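Local coordinates for protein galactose mutarotase related enzyme (Lactobacillus acidophilus, PDB 3DCD) that is of unknown function but, as a member of the aldose 1-epimerase family, probably binds carbohydrate and may act as a sugar isomerase, at residues F33-N38 and G145-T150; D133-F138 and H276-K281. One frame throughout, in Å; residues are numbered along the deposited sequence.

Interaction 1. Residues F33-N38 and G145-T150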
loop_
_atom_site.group_PDB
_atom_site.type_symbol
_atom_site.label_atom_id
_atom_site.label_comp_id
_atom_site.label_asym_id
_atom_site.label_seq_id
_atom_site.Cartn_x
_atom_site.Cartn_y
_atom_site.Cartn_z
ATOM N N PHE A 33 10.931 -3.599 11.215
ATOM C CA PHE A 33 9.548 -3.950 10.891
ATOM C C PHE A 33 9.294 -4.188 9.413
ATOM O O PHE A 33 8.375 -4.923 9.066
ATOM C CB PHE A 33 8.571 -2.916 11.467
ATOM C CG PHE A 33 8.518 -2.946 12.963
ATOM C CD1 PHE A 33 7.678 -3.844 13.613
ATOM C CD2 PHE A 33 9.335 -2.113 13.723
ATOM C CE1 PHE A 33 7.632 -3.902 15.022
ATOM C CE2 PHE A 33 9.300 -2.160 15.119
ATOM C CZ PHE A 33 8.449 -3.063 15.767
HETATM N N MSE A 34 10.107 -3.581 8.557
HETATM C CA MSE A 34 9.881 -3.640 7.116
HETATM C C MSE A 34 10.635 -4.779 6.448
HETATM O O MSE A 34 11.829 -4.988 6.706
HETATM C CB MSE A 34 10.305 -2.334 6.440
HETATM C CG MSE A 34 9.708 -1.098 7.057
HETATM SE SE MSE A 34 7.726 -1.111 7.179
HETATM C CE MSE A 34 7.292 -1.388 5.321
ATOM N N TRP A 35 9.917 -5.490 5.582
ATOM C CA TRP A 35 10.494 -6.453 4.642
ATOM C C TRP A 35 11.678 -5.834 3.894
ATOM O O TRP A 35 11.590 -4.700 3.409
ATOM C CB TRP A 35 9.409 -6.911 3.671
ATOM C CG TRP A 35 9.885 -7.700 2.464
ATOM C CD1 TRP A 35 9.879 -7.283 1.160
ATOM C CD2 TRP A 35 10.399 -9.031 2.452
ATOM N NE1 TRP A 35 10.353 -8.279 0.336
ATOM C CE2 TRP A 35 10.678 -9.363 1.104
ATOM C CE3 TRP A 35 10.641 -9.984 3.443
ATOM C CZ2 TRP A 35 11.204 -10.598 0.732
ATOM C CZ3 TRP A 35 11.176 -11.217 3.064
ATOM C CH2 TRP A 35 11.441 -11.507 1.723
ATOM N N GLN A 36 12.789 -6.575 3.819
ATOM C CA GLN A 36 14.048 -6.011 3.313
ATOM C C GLN A 36 14.319 -6.304 1.841
ATOM O O GLN A 36 15.464 -6.228 1.382
ATOM C CB GLN A 36 15.224 -6.415 4.210
ATOM C CG GLN A 36 15.164 -5.696 5.558
ATOM C CD GLN A 36 15.151 -4.180 5.367
ATOM O OE1 GLN A 36 16.080 -3.619 4.778
ATOM N NE2 GLN A 36 14.087 -3.516 5.842
ATOM N N ALA A 37 13.247 -6.632 1.109
ATOM C CA ALA A 37 13.272 -6.645 -0.350
ATOM C C ALA A 37 14.214 -7.713 -0.942
ATOM O O ALA A 37 14.891 -7.459 -1.936
ATOM C CB ALA A 37 13.643 -5.261 -0.877
ATOM N N ASN A 38 14.238 -8.902 -0.342
ATOM C CA ASN A 38 15.023 -10.023 -0.876
ATOM C C ASN A 38 14.621 -10.272 -2.345
ATOM O O ASN A 38 13.496 -10.690 -2.602
ATOM C CB ASN A 38 14.735 -11.252 -0.008
ATOM C CG ASN A 38 15.556 -12.463 -0.392
ATOM O OD1 ASN A 38 16.224 -12.484 -1.421
ATOM N ND2 ASN A 38 15.491 -13.493 0.447
ATOM N N GLY A 145 5.370 -3.826 3.060
ATOM C CA GLY A 145 5.627 -5.215 3.461
ATOM C C GLY A 145 6.206 -5.261 4.866
ATOM O O GLY A 145 7.187 -4.567 5.147
ATOM N N PHE A 146 5.586 -6.064 5.743
ATOM C CA PHE A 146 6.006 -6.203 7.149
ATOM C C PHE A 146 6.595 -7.563 7.430
ATOM O O PHE A 146 5.958 -8.579 7.127
ATOM C CB PHE A 146 4.812 -6.022 8.085
ATOM C CG PHE A 146 4.079 -4.737 7.878
ATOM C CD1 PHE A 146 2.776 -4.750 7.405
ATOM C CD2 PHE A 146 4.710 -3.517 8.117
ATOM C CE1 PHE A 146 2.083 -3.538 7.191
ATOM C CE2 PHE A 146 4.038 -2.305 7.912
ATOM C CZ PHE A 146 2.713 -2.322 7.454
ATOM N N ASN A 147 7.788 -7.586 8.037
ATOM C CA ASN A 147 8.398 -8.838 8.514
ATOM C C ASN A 147 7.513 -9.580 9.506
ATOM O O ASN A 147 6.842 -8.957 10.320
ATOM C CB ASN A 147 9.726 -8.557 9.243
ATOM C CG ASN A 147 10.826 -8.085 8.323
ATOM O OD1 ASN A 147 11.678 -7.297 8.731
ATOM N ND2 ASN A 147 10.853 -8.592 7.108
ATOM N N LEU A 148 7.539 -10.913 9.453
ATOM C CA LEU A 148 7.036 -11.735 10.539
ATOM C C LEU A 148 8.287 -12.219 11.263
ATOM O O LEU A 148 9.056 -13.001 10.701
ATOM C CB LEU A 148 6.225 -12.927 10.012
ATOM C CG LEU A 148 5.193 -12.615 8.927
ATOM C CD1 LEU A 148 4.559 -13.894 8.437
ATOM C CD2 LEU A 148 4.111 -11.655 9.434
ATOM N N PRO A 149 8.518 -11.737 12.499
ATOM C CA PRO A 149 9.756 -12.144 13.198
ATOM C C PRO A 149 9.742 -13.628 13.568
ATOM O O PRO A 149 8.726 -14.150 14.017
ATOM C CB PRO A 149 9.766 -11.268 14.459
ATOM C CG PRO A 149 8.357 -10.787 14.611
ATOM C CD PRO A 149 7.686 -10.816 13.293
ATOM N N THR A 150 10.864 -14.300 13.346
ATOM C CA THR A 150 10.973 -15.713 13.656
ATOM C C THR A 150 12.327 -16.006 14.323
ATOM O O THR A 150 12.900 -17.083 14.134
ATOM C CB THR A 150 10.827 -16.576 12.396
ATOM O OG1 THR A 150 11.904 -16.272 11.499
ATOM C CG2 THR A 150 9.473 -16.343 11.707
HETATM O O HOH W 1 7.037 -6.386 11.042
#
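Met34 and Phe146 face each other as a single backbone bridge, flanked by two main-chain bonds. Trp35 N donates to Gly145 O at 2.9 Å, and Asn147 N donates to Phe33 O at 2.9 Å. The tight part gathers around Gly145 O. Met34, a selenomethionine, is bent at both chi2 and chi3; the last torsion (-57°) brings CE to 3.2 Å from Gly145 O. On another side Trp35 CB rests 3.6 Å from the same oxygen, close against a residue that has no side chain of its own. The selenium makes a Met-aromatic contact, SE lying 3.9 Å from Phe146 CE2. It approaches the ring obliquely, and the two side chains run side by side in the same direction. Beyond the bridge the Asn147 amide lies against the backbone of Met34 and Trp35. Its plane stands 73° from the indole plane, near the ring's edge.

A water bridges the two segments, donating to Phe33 O at 2.8 Å and to Asn147 O at 2.7 Å. Phe33 O thus takes a backbone N-H and a water hydrogen, with Phe146 CA-H close by as well. The looser side is at exposed Gln36, which 145-150 covers only slightly; its side chain folds back, and NE2 donates to Met34 O at 2.8 Å.

In the fold, a loop following strand 20-26 is pinned to the end of strand 136-147. Phe33 and Phe146 make backbone hydrogen bonds with Val24 of strand 20-26 and Val250 of strand 249-256, respectively. The indole of Trp35 stacks on Tyr249 while its NE1 bonds to Trp42 O; Phe33 and Phe146 both pack on Val227 of strand 226-232.

Interaction 2. Residues D133-F138 and H276-K281; sequences DETMIF and HLKPGK
His276 lays its imidazole alongside Ile137, the side chains pointing the same way from a non-hydrogen-bonded antiparallel pair. Ile137 CG2 sits over one face of the ring, toward its rim, in a CH-pi contact 4.2 Å from the centroid and 22° off the normal. Ile137 CG1 comes to 3.5 Å from His276 CD2, and Thr135 CG2 lies at the ring's edge.

Leu277 is next, in a hydrogen-bonded pair with Met136. Its N donates to Met136 O at 2.8 Å, while Met136 N returns a bond to Leu277 O at 2.9 Å. Both side chains lie on the face opposite Ile137 and His276. CG of Leu277 is anti to the backbone N (chi1 -175°), and its CD2 presses against the selenomethionine methyl of Met136, the CE-CD2 distance of 3.4 Å being unusually short. Phe138 joins them: with CG between the backbone N and the carbonyl carbon (chi1 72°), its ring offers an edge to Leu277, CE1 lying 3.9 Å from CB. Val128 of strand 121-130 touches all three side chains, and Phe283 meets the Phe138 ring edge-to-face. Short strand 275-277 here pairs with the start of strand 136-147. Through Val128 their sheet meets the larger antiparallel sheet of the galactose mutarotase-like beta-sandwich.

Lys278 is exposed; its chain is extended beyond CG, and the residue opens a type II turn. Pro279 faces the 133-138 segment: its CG lies 3.7 Å from Asp133 O, and the ring crosses Thr135 obliquely. Gly280 takes a positive phi at the turn, which closes with Lys281 N donating to Lys278 O at 3.0 Å. Asn130 ND2 bonds to both Leu277 O and Glu134 O.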
loop_
_atom_site.group_PDB
_atom_site.type_symbol
_atom_site.label_atom_id
_atom_site.label_comp_id
_atom_site.label_asym_id
_atom_site.label_seq_id
_atom_site.Cartn_x
_atom_site.Cartn_y
_atom_site.Cartn_z
ATOM N N ASP A 133 -6.076 20.581 -17.806
ATOM C CA ASP A 133 -7.283 21.348 -18.117
ATOM C C ASP A 133 -8.545 20.486 -18.184
ATOM O O ASP A 133 -9.642 21.007 -18.410
ATOM C CB ASP A 133 -7.107 22.228 -19.367
ATOM C CG ASP A 133 -6.588 21.460 -20.585
ATOM O OD1 ASP A 133 -6.617 20.207 -20.595
ATOM O OD2 ASP A 133 -6.143 22.134 -21.541
ATOM N N GLU A 134 -8.391 19.177 -17.972
ATOM C CA GLU A 134 -9.540 18.268 -17.872
ATOM C C GLU A 134 -9.506 17.447 -16.589
ATOM O O GLU A 134 -8.491 17.396 -15.907
ATOM C CB GLU A 134 -9.621 17.326 -19.083
ATOM C CG GLU A 134 -9.759 18.019 -20.459
ATOM C CD GLU A 134 -11.134 18.670 -20.705
ATOM O OE1 GLU A 134 -12.159 18.194 -20.163
ATOM O OE2 GLU A 134 -11.189 19.667 -21.468
ATOM N N THR A 135 -10.623 16.794 -16.279
ATOM C CA THR A 135 -10.726 15.944 -15.090
ATOM C C THR A 135 -9.697 14.808 -15.163
ATOM O O THR A 135 -9.600 14.109 -16.170
ATOM C CB THR A 135 -12.164 15.415 -14.924
ATOM O OG1 THR A 135 -13.021 16.528 -14.640
ATOM C CG2 THR A 135 -12.276 14.428 -13.780
HETATM N N MSE A 136 -8.900 14.684 -14.105
HETATM C CA MSE A 136 -7.881 13.650 -13.999
HETATM C C MSE A 136 -8.481 12.375 -13.404
HETATM O O MSE A 136 -9.289 12.442 -12.489
HETATM C CB MSE A 136 -6.741 14.158 -13.124
HETATM C CG MSE A 136 -5.635 13.167 -12.901
HETATM SE SE MSE A 136 -4.160 14.114 -12.076
HETATM C CE MSE A 136 -4.869 14.153 -10.286
ATOM N N ILE A 137 -8.073 11.221 -13.931
ATOM C CA ILE A 137 -8.582 9.916 -13.483
ATOM C C ILE A 137 -7.385 9.093 -12.991
ATOM O O ILE A 137 -6.482 8.820 -13.773
ATOM C CB ILE A 137 -9.377 9.196 -14.619
ATOM C CG1 ILE A 137 -10.526 10.109 -15.084
ATOM C CG2 ILE A 137 -9.976 7.884 -14.100
ATOM C CD1 ILE A 137 -11.132 9.812 -16.460
ATOM N N PHE A 138 -7.374 8.765 -11.693
ATOM C CA PHE A 138 -6.260 8.055 -11.050
ATOM C C PHE A 138 -6.677 7.143 -9.896
ATOM O O PHE A 138 -7.730 7.346 -9.237
ATOM C CB PHE A 138 -5.208 9.041 -10.513
ATOM C CG PHE A 138 -5.664 9.785 -9.300
ATOM C CD1 PHE A 138 -6.488 10.906 -9.430
ATOM C CD2 PHE A 138 -5.310 9.350 -8.025
ATOM C CE1 PHE A 138 -6.944 11.577 -8.300
ATOM C CE2 PHE A 138 -5.762 10.010 -6.904
ATOM C CZ PHE A 138 -6.579 11.123 -7.035
ATOM N N HIS A 276 -11.913 10.584 -9.661
ATOM C CA HIS A 276 -12.070 11.644 -10.665
ATOM C C HIS A 276 -11.863 13.009 -10.025
ATOM O O HIS A 276 -12.594 13.381 -9.099
ATOM C CB HIS A 276 -13.444 11.561 -11.317
ATOM C CG HIS A 276 -13.617 10.346 -12.176
ATOM N ND1 HIS A 276 -13.720 9.075 -11.651
ATOM C CD2 HIS A 276 -13.688 10.206 -13.519
ATOM C CE1 HIS A 276 -13.839 8.204 -12.637
ATOM N NE2 HIS A 276 -13.824 8.864 -13.779
ATOM N N LEU A 277 -10.842 13.725 -10.486
ATOM C CA LEU A 277 -10.400 14.957 -9.845
ATOM C C LEU A 277 -10.448 16.133 -10.813
ATOM O O LEU A 277 -9.703 16.183 -11.800
ATOM C CB LEU A 277 -8.980 14.780 -9.260
ATOM C CG LEU A 277 -8.394 15.934 -8.436
ATOM C CD1 LEU A 277 -9.220 16.176 -7.175
ATOM C CD2 LEU A 277 -6.924 15.683 -8.063
ATOM N N LYS A 278 -11.320 17.093 -10.514
ATOM C CA LYS A 278 -11.497 18.248 -11.398
ATOM C C LYS A 278 -10.241 19.146 -11.478
ATOM O O LYS A 278 -9.414 19.160 -10.547
ATOM C CB LYS A 278 -12.732 19.056 -10.977
ATOM C CG LYS A 278 -14.031 18.268 -11.046
ATOM C CD LYS A 278 -15.237 19.188 -11.022
ATOM C CE LYS A 278 -16.535 18.385 -11.033
ATOM N NZ LYS A 278 -17.719 19.286 -11.019
ATOM N N PRO A 279 -10.087 19.887 -12.595
ATOM C CA PRO A 279 -8.901 20.717 -12.808
ATOM C C PRO A 279 -8.616 21.657 -11.638
ATOM O O PRO A 279 -9.529 22.273 -11.099
ATOM C CB PRO A 279 -9.251 21.501 -14.080
ATOM C CG PRO A 279 -10.174 20.591 -14.818
ATOM C CD PRO A 279 -11.017 19.975 -13.742
ATOM N N GLY A 280 -7.359 21.703 -11.218
ATOM C CA GLY A 280 -6.923 22.561 -10.119
ATOM C C GLY A 280 -7.207 22.064 -8.711
ATOM O O GLY A 280 -6.681 22.632 -7.750
ATOM N N LYS A 281 -8.014 21.013 -8.581
ATOM C CA LYS A 281 -8.414 20.492 -7.267
ATOM C C LYS A 281 -7.398 19.547 -6.631
ATOM O O LYS A 281 -6.500 19.028 -7.309
ATOM C CB LYS A 281 -9.755 19.768 -7.352
ATOM C CG LYS A 281 -10.900 20.598 -7.918
ATOM C CD LYS A 281 -11.325 21.712 -6.985
ATOM C CE LYS A 281 -12.535 22.453 -7.557
ATOM N NZ LYS A 281 -13.794 21.684 -7.343
#

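In the fold
Strand 136-147 links the two interactions: its start pairs with strand 275-277 in interaction 2, and its last residues hold the 33-38 loop in interaction 1. Their centres are 37 Å apart and their nearest atoms about 20 Å, so they do not touch. They lie on opposite sides of the chain's centre, interaction 1 about 15 Å from it and mostly buried, interaction 2 about 23 Å from it and partly exposed. Their segments alternate along the sequence, joining early and late parts of the family region around one shared strand. No ligand is bound at either contact, and neither is known to belong to an active site.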